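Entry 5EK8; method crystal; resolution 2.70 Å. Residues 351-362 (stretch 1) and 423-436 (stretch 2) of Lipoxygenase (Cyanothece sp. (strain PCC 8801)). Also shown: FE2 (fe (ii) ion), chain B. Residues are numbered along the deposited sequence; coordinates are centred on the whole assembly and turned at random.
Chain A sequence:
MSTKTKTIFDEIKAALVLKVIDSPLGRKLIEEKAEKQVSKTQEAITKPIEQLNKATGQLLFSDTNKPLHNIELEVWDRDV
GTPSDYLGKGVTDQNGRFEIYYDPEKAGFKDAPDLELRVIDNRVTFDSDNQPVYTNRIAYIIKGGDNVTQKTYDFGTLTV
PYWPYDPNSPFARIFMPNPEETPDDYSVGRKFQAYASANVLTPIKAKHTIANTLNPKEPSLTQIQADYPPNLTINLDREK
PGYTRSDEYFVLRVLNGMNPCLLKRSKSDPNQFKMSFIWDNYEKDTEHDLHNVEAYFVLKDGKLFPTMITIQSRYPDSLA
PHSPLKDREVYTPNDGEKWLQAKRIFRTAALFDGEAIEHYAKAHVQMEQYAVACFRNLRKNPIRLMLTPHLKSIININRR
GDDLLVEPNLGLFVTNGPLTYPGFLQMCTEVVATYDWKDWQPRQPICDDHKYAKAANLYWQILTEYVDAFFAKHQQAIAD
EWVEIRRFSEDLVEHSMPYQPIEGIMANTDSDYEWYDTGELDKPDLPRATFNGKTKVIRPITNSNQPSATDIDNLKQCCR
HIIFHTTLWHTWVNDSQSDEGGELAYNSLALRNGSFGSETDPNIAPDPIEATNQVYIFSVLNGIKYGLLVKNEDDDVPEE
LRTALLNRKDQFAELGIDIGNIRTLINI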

# COMPACT_ATOMS: atom_id res chain seq x y z
N LEU A 351 -5.54 15.72 -7.83
CA LEU A 351 -4.26 15.21 -7.35
C LEU A 351 -4.35 14.91 -5.86
O LEU A 351 -3.88 13.86 -5.40
CB LEU A 351 -3.12 16.20 -7.62
CG LEU A 351 -1.72 15.64 -7.32
CD1 LEU A 351 -1.26 14.76 -8.46
CD2 LEU A 351 -0.71 16.74 -7.06
N PHE A 352 -4.93 15.83 -5.09
CA PHE A 352 -5.11 15.58 -3.67
C PHE A 352 -6.05 14.39 -3.44
O PHE A 352 -5.76 13.51 -2.62
CB PHE A 352 -5.64 16.81 -2.95
CG PHE A 352 -5.96 16.57 -1.50
CD1 PHE A 352 -4.95 16.27 -0.60
CD2 PHE A 352 -7.27 16.61 -1.04
CE1 PHE A 352 -5.24 16.03 0.73
CE2 PHE A 352 -7.56 16.38 0.29
CZ PHE A 352 -6.54 16.08 1.18
N ASP A 353 -7.17 14.36 -4.16
CA ASP A 353 -8.09 13.23 -4.07
C ASP A 353 -7.38 11.94 -4.45
O ASP A 353 -7.56 10.90 -3.82
CB ASP A 353 -9.31 13.44 -4.96
CG ASP A 353 -10.23 12.24 -4.97
OD1 ASP A 353 -10.19 11.45 -5.94
OD2 ASP A 353 -10.99 12.07 -4.01
N GLY A 354 -6.57 12.02 -5.51
CA GLY A 354 -5.83 10.88 -6.00
C GLY A 354 -4.86 10.33 -4.97
O GLY A 354 -4.73 9.12 -4.84
N GLU A 355 -4.19 11.22 -4.25
CA GLU A 355 -3.25 10.77 -3.23
C GLU A 355 -3.95 10.20 -2.01
O GLU A 355 -3.56 9.16 -1.50
CB GLU A 355 -2.31 11.90 -2.81
CG GLU A 355 -1.25 12.26 -3.85
CD GLU A 355 -0.16 11.20 -3.98
OE1 GLU A 355 0.98 11.58 -4.33
OE2 GLU A 355 -0.43 10.00 -3.75
N ALA A 356 -4.97 10.91 -1.53
CA ALA A 356 -5.75 10.45 -0.38
C ALA A 356 -6.47 9.13 -0.66
O ALA A 356 -6.17 8.11 -0.04
CB ALA A 356 -6.76 11.50 0.04
N ILE A 357 -7.41 9.16 -1.60
CA ILE A 357 -8.26 8.00 -1.87
C ILE A 357 -7.61 6.94 -2.75
O ILE A 357 -7.42 5.79 -2.32
CB ILE A 357 -9.57 8.42 -2.55
CG1 ILE A 357 -10.23 9.60 -1.84
CG2 ILE A 357 -10.50 7.23 -2.63
CD1 ILE A 357 -10.69 9.29 -0.44
N GLU A 358 -7.29 7.30 -4.00
CA GLU A 358 -6.80 6.34 -4.99
C GLU A 358 -5.48 5.69 -4.59
O GLU A 358 -5.27 4.49 -4.80
CB GLU A 358 -6.63 7.03 -6.34
CG GLU A 358 -7.88 7.72 -6.84
CD GLU A 358 -9.08 6.80 -6.80
OE1 GLU A 358 -10.09 7.17 -6.17
OE2 GLU A 358 -8.99 5.71 -7.40
N HIS A 359 -4.61 6.47 -3.99
CA HIS A 359 -3.32 5.98 -3.56
C HIS A 359 -3.32 5.44 -2.14
O HIS A 359 -3.42 4.23 -1.92
CB HIS A 359 -2.28 7.08 -3.67
CG HIS A 359 -0.88 6.58 -3.70
ND1 HIS A 359 0.21 7.42 -3.58
CD2 HIS A 359 -0.39 5.33 -3.84
CE1 HIS A 359 1.32 6.70 -3.64
NE2 HIS A 359 0.98 5.43 -3.80
N TYR A 360 -3.19 6.34 -1.17
CA TYR A 360 -3.00 5.95 0.22
C TYR A 360 -4.14 5.08 0.76
O TYR A 360 -3.90 4.05 1.38
CB TYR A 360 -2.84 7.18 1.11
CG TYR A 360 -2.71 6.84 2.57
CD1 TYR A 360 -1.56 6.24 3.07
CD2 TYR A 360 -3.74 7.12 3.46
CE1 TYR A 360 -1.44 5.93 4.41
CE2 TYR A 360 -3.63 6.81 4.80
CZ TYR A 360 -2.49 6.22 5.27
OH TYR A 360 -2.40 5.92 6.61
N ALA A 361 -5.37 5.49 0.50
CA ALA A 361 -6.51 4.75 1.03
C ALA A 361 -6.74 3.43 0.30
O ALA A 361 -6.75 2.37 0.92
CB ALA A 361 -7.76 5.60 0.96
N LYS A 362 -6.92 3.50 -1.02
CA LYS A 362 -7.33 2.34 -1.81
C LYS A 362 -6.22 1.30 -1.97
O LYS A 362 -6.50 0.10 -2.03
CB LYS A 362 -7.83 2.77 -3.19
CG LYS A 362 -8.40 1.61 -4.00
CD LYS A 362 -8.90 2.06 -5.38
CE LYS A 362 -10.00 3.10 -5.26
NZ LYS A 362 -10.60 3.43 -6.58
N GLY A 423 -9.56 15.95 8.42
CA GLY A 423 -10.23 15.91 7.13
C GLY A 423 -9.71 14.80 6.24
O GLY A 423 -10.48 13.97 5.73
N PHE A 424 -8.40 14.79 6.05
CA PHE A 424 -7.73 13.77 5.25
C PHE A 424 -8.05 12.36 5.76
O PHE A 424 -8.42 11.44 5.00
CB PHE A 424 -6.21 14.01 5.26
CG PHE A 424 -5.43 12.89 4.66
CD1 PHE A 424 -5.23 12.84 3.29
CD2 PHE A 424 -4.91 11.88 5.45
CE1 PHE A 424 -4.52 11.80 2.72
CE2 PHE A 424 -4.21 10.84 4.89
CZ PHE A 424 -4.01 10.80 3.53
N LEU A 425 -7.89 12.20 7.08
CA LEU A 425 -8.24 10.96 7.75
C LEU A 425 -9.67 10.57 7.44
O LEU A 425 -9.96 9.42 7.12
CB LEU A 425 -8.04 11.08 9.25
CG LEU A 425 -8.26 9.77 10.01
CD1 LEU A 425 -7.22 8.74 9.57
CD2 LEU A 425 -8.22 10.01 11.52
N GLN A 426 -10.57 11.54 7.52
CA GLN A 426 -11.98 11.27 7.29
C GLN A 426 -12.22 10.77 5.87
O GLN A 426 -13.05 9.88 5.66
CB GLN A 426 -12.82 12.51 7.55
CG GLN A 426 -14.31 12.28 7.36
CD GLN A 426 -15.09 13.55 7.58
OE1 GLN A 426 -14.85 14.27 8.55
NE2 GLN A 426 -16.02 13.85 6.68
N MET A 427 -11.50 11.32 4.89
CA MET A 427 -11.59 10.81 3.53
C MET A 427 -11.23 9.33 3.54
O MET A 427 -11.95 8.48 2.98
CB MET A 427 -10.65 11.56 2.58
CG MET A 427 -11.00 13.02 2.34
SD MET A 427 -9.86 13.82 1.20
CE MET A 427 -10.25 12.97 -0.33
N CYS A 428 -10.12 9.03 4.21
CA CYS A 428 -9.61 7.67 4.22
C CYS A 428 -10.57 6.67 4.85
O CYS A 428 -10.92 5.66 4.23
CB CYS A 428 -8.27 7.63 4.94
SG CYS A 428 -6.97 8.50 4.06
N THR A 429 -10.99 6.96 6.08
CA THR A 429 -11.93 6.09 6.80
C THR A 429 -13.23 5.93 6.03
O THR A 429 -13.76 4.82 5.92
CB THR A 429 -12.24 6.63 8.22
OG1 THR A 429 -12.75 7.97 8.14
CG2 THR A 429 -11.00 6.62 9.09
N GLU A 430 -13.73 7.04 5.48
CA GLU A 430 -14.92 7.01 4.64
C GLU A 430 -14.81 5.95 3.54
O GLU A 430 -15.64 5.05 3.47
CB GLU A 430 -15.19 8.38 4.00
CG GLU A 430 -16.07 9.29 4.84
CD GLU A 430 -16.16 10.69 4.27
OE1 GLU A 430 -15.72 10.90 3.12
OE2 GLU A 430 -16.67 11.59 4.97
N VAL A 431 -13.79 6.05 2.68
CA VAL A 431 -13.77 5.12 1.56
C VAL A 431 -13.36 3.69 1.95
O VAL A 431 -13.85 2.72 1.36
CB VAL A 431 -12.85 5.61 0.42
CG1 VAL A 431 -13.48 6.81 -0.25
CG2 VAL A 431 -11.46 5.94 0.95
N VAL A 432 -12.48 3.54 2.95
CA VAL A 432 -12.01 2.21 3.32
C VAL A 432 -13.14 1.44 4.01
O VAL A 432 -13.20 0.21 3.96
CB VAL A 432 -10.75 2.26 4.22
CG1 VAL A 432 -10.38 0.88 4.75
CG2 VAL A 432 -9.56 2.85 3.45
N ALA A 433 -14.08 2.17 4.61
CA ALA A 433 -15.24 1.52 5.22
C ALA A 433 -16.18 0.89 4.19
O ALA A 433 -17.18 0.28 4.56
CB ALA A 433 -16.01 2.52 6.08
N THR A 434 -15.86 1.01 2.90
CA THR A 434 -16.71 0.47 1.84
C THR A 434 -16.00 -0.51 0.91
O THR A 434 -16.62 -1.10 0.03
CB THR A 434 -17.30 1.59 0.97
OG1 THR A 434 -16.30 2.07 0.07
CG2 THR A 434 -17.80 2.74 1.83
N TYR A 435 -14.69 -0.67 1.08
CA TYR A 435 -13.90 -1.49 0.16
C TYR A 435 -13.97 -2.97 0.49
O TYR A 435 -13.54 -3.40 1.56
CB TYR A 435 -12.43 -1.04 0.15
CG TYR A 435 -12.20 0.31 -0.50
CD1 TYR A 435 -13.03 0.77 -1.51
CD2 TYR A 435 -11.14 1.12 -0.10
CE1 TYR A 435 -12.81 2.00 -2.11
CE2 TYR A 435 -10.91 2.36 -0.69
CZ TYR A 435 -11.76 2.79 -1.69
OH TYR A 435 -11.56 4.02 -2.29
N ASP A 436 -14.51 -3.76 -0.44
CA ASP A 436 -14.56 -5.21 -0.28
C ASP A 436 -14.09 -5.90 -1.56
O ASP A 436 -14.01 -5.28 -2.62
CB ASP A 436 -15.98 -5.66 0.09
CG ASP A 436 -16.09 -7.15 0.30
OD1 ASP A 436 -15.42 -7.67 1.22
OD2 ASP A 436 -16.84 -7.81 -0.45
FE FE2 B . 2.74 4.08 -2.75

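Two helices that pack without a single hydrogen bond between them must rely on the fit of their side chains, and this pair from a lipoxygenase illustrates how a few long residues can supply it. The helix axes approach to 9.1 Å and their N-to-C directions differ by 49°, and the two stretches together bury 597 Å². Met-427 and Phe-424 of the second stretch and Ile-357 of the first cover the most surface; Tyr-435 comes next.

Met-427 covers the most surface and is a classic knob. Its CA-to-CB bond points toward the first helix, and its side chain settles among Phe-352, Asp-353, Ala-356 and Ile-357, two adjacent pairs one turn apart along that helix. The methyl does much of the filling: Met-427 CE lies 3.8 Å from Ala-356 CB and 3.7 Å from Ile-357 CG1. Its sulfur meets an aromatic ring, with Met-427 SD 3.6 Å from Phe-352 CE2, approaching obliquely.

Phe-424, one turn earlier, starts sideways from its backbone, but a t rotamer at chi1 brings the ring in. At Ala-356 the approach is close, Ala-356 CB to Phe-424 CE1 being 3.5 Å. Nearby, Phe-424 CZ comes within 3.7 Å of Tyr-360 CD2; the two rings are inclined at 35° with centroids 5.7 Å apart, an oblique pairing. Phe-352 CE1 meets the edge of the Phe-424 ring, 4.1 Å from Phe-424 CD1. Cys-428 extends this cluster, its SG lying at the edge of the Tyr-360 ring, 3.6 Å from Tyr-360 CD2.

Ile-357 joins the knob to the far end of the contact. Besides touching Met-427, it places CD1 3.7 Å from Val-431 CG2 and CG2 3.4 Å from Tyr-435 OH. Tyr-435 lies beyond the second helix, at the close of a type I turn that begins at Val-432, yet its CA-to-CB bond still points toward the first stretch. Its hydroxyl oxygen, Tyr-435 OH, also lies 3.5 Å from Lys-362 CE, a contact with the aliphatic part of the lysine; the charged end is engaged within its own helix, where Lys-362 NZ forms a salt bridge with Glu-358 OE2 at 2.9 Å.

Where the backbones come closest, the side chain is small: the CA atoms of Ala-361 and Cys-428 are 5.3 Å apart, and Ala-361 CB reaches Val-431 CG2 at 3.7 Å. Away from this apolar seam, His-359 NE2 binds the iron at 2.5 Å.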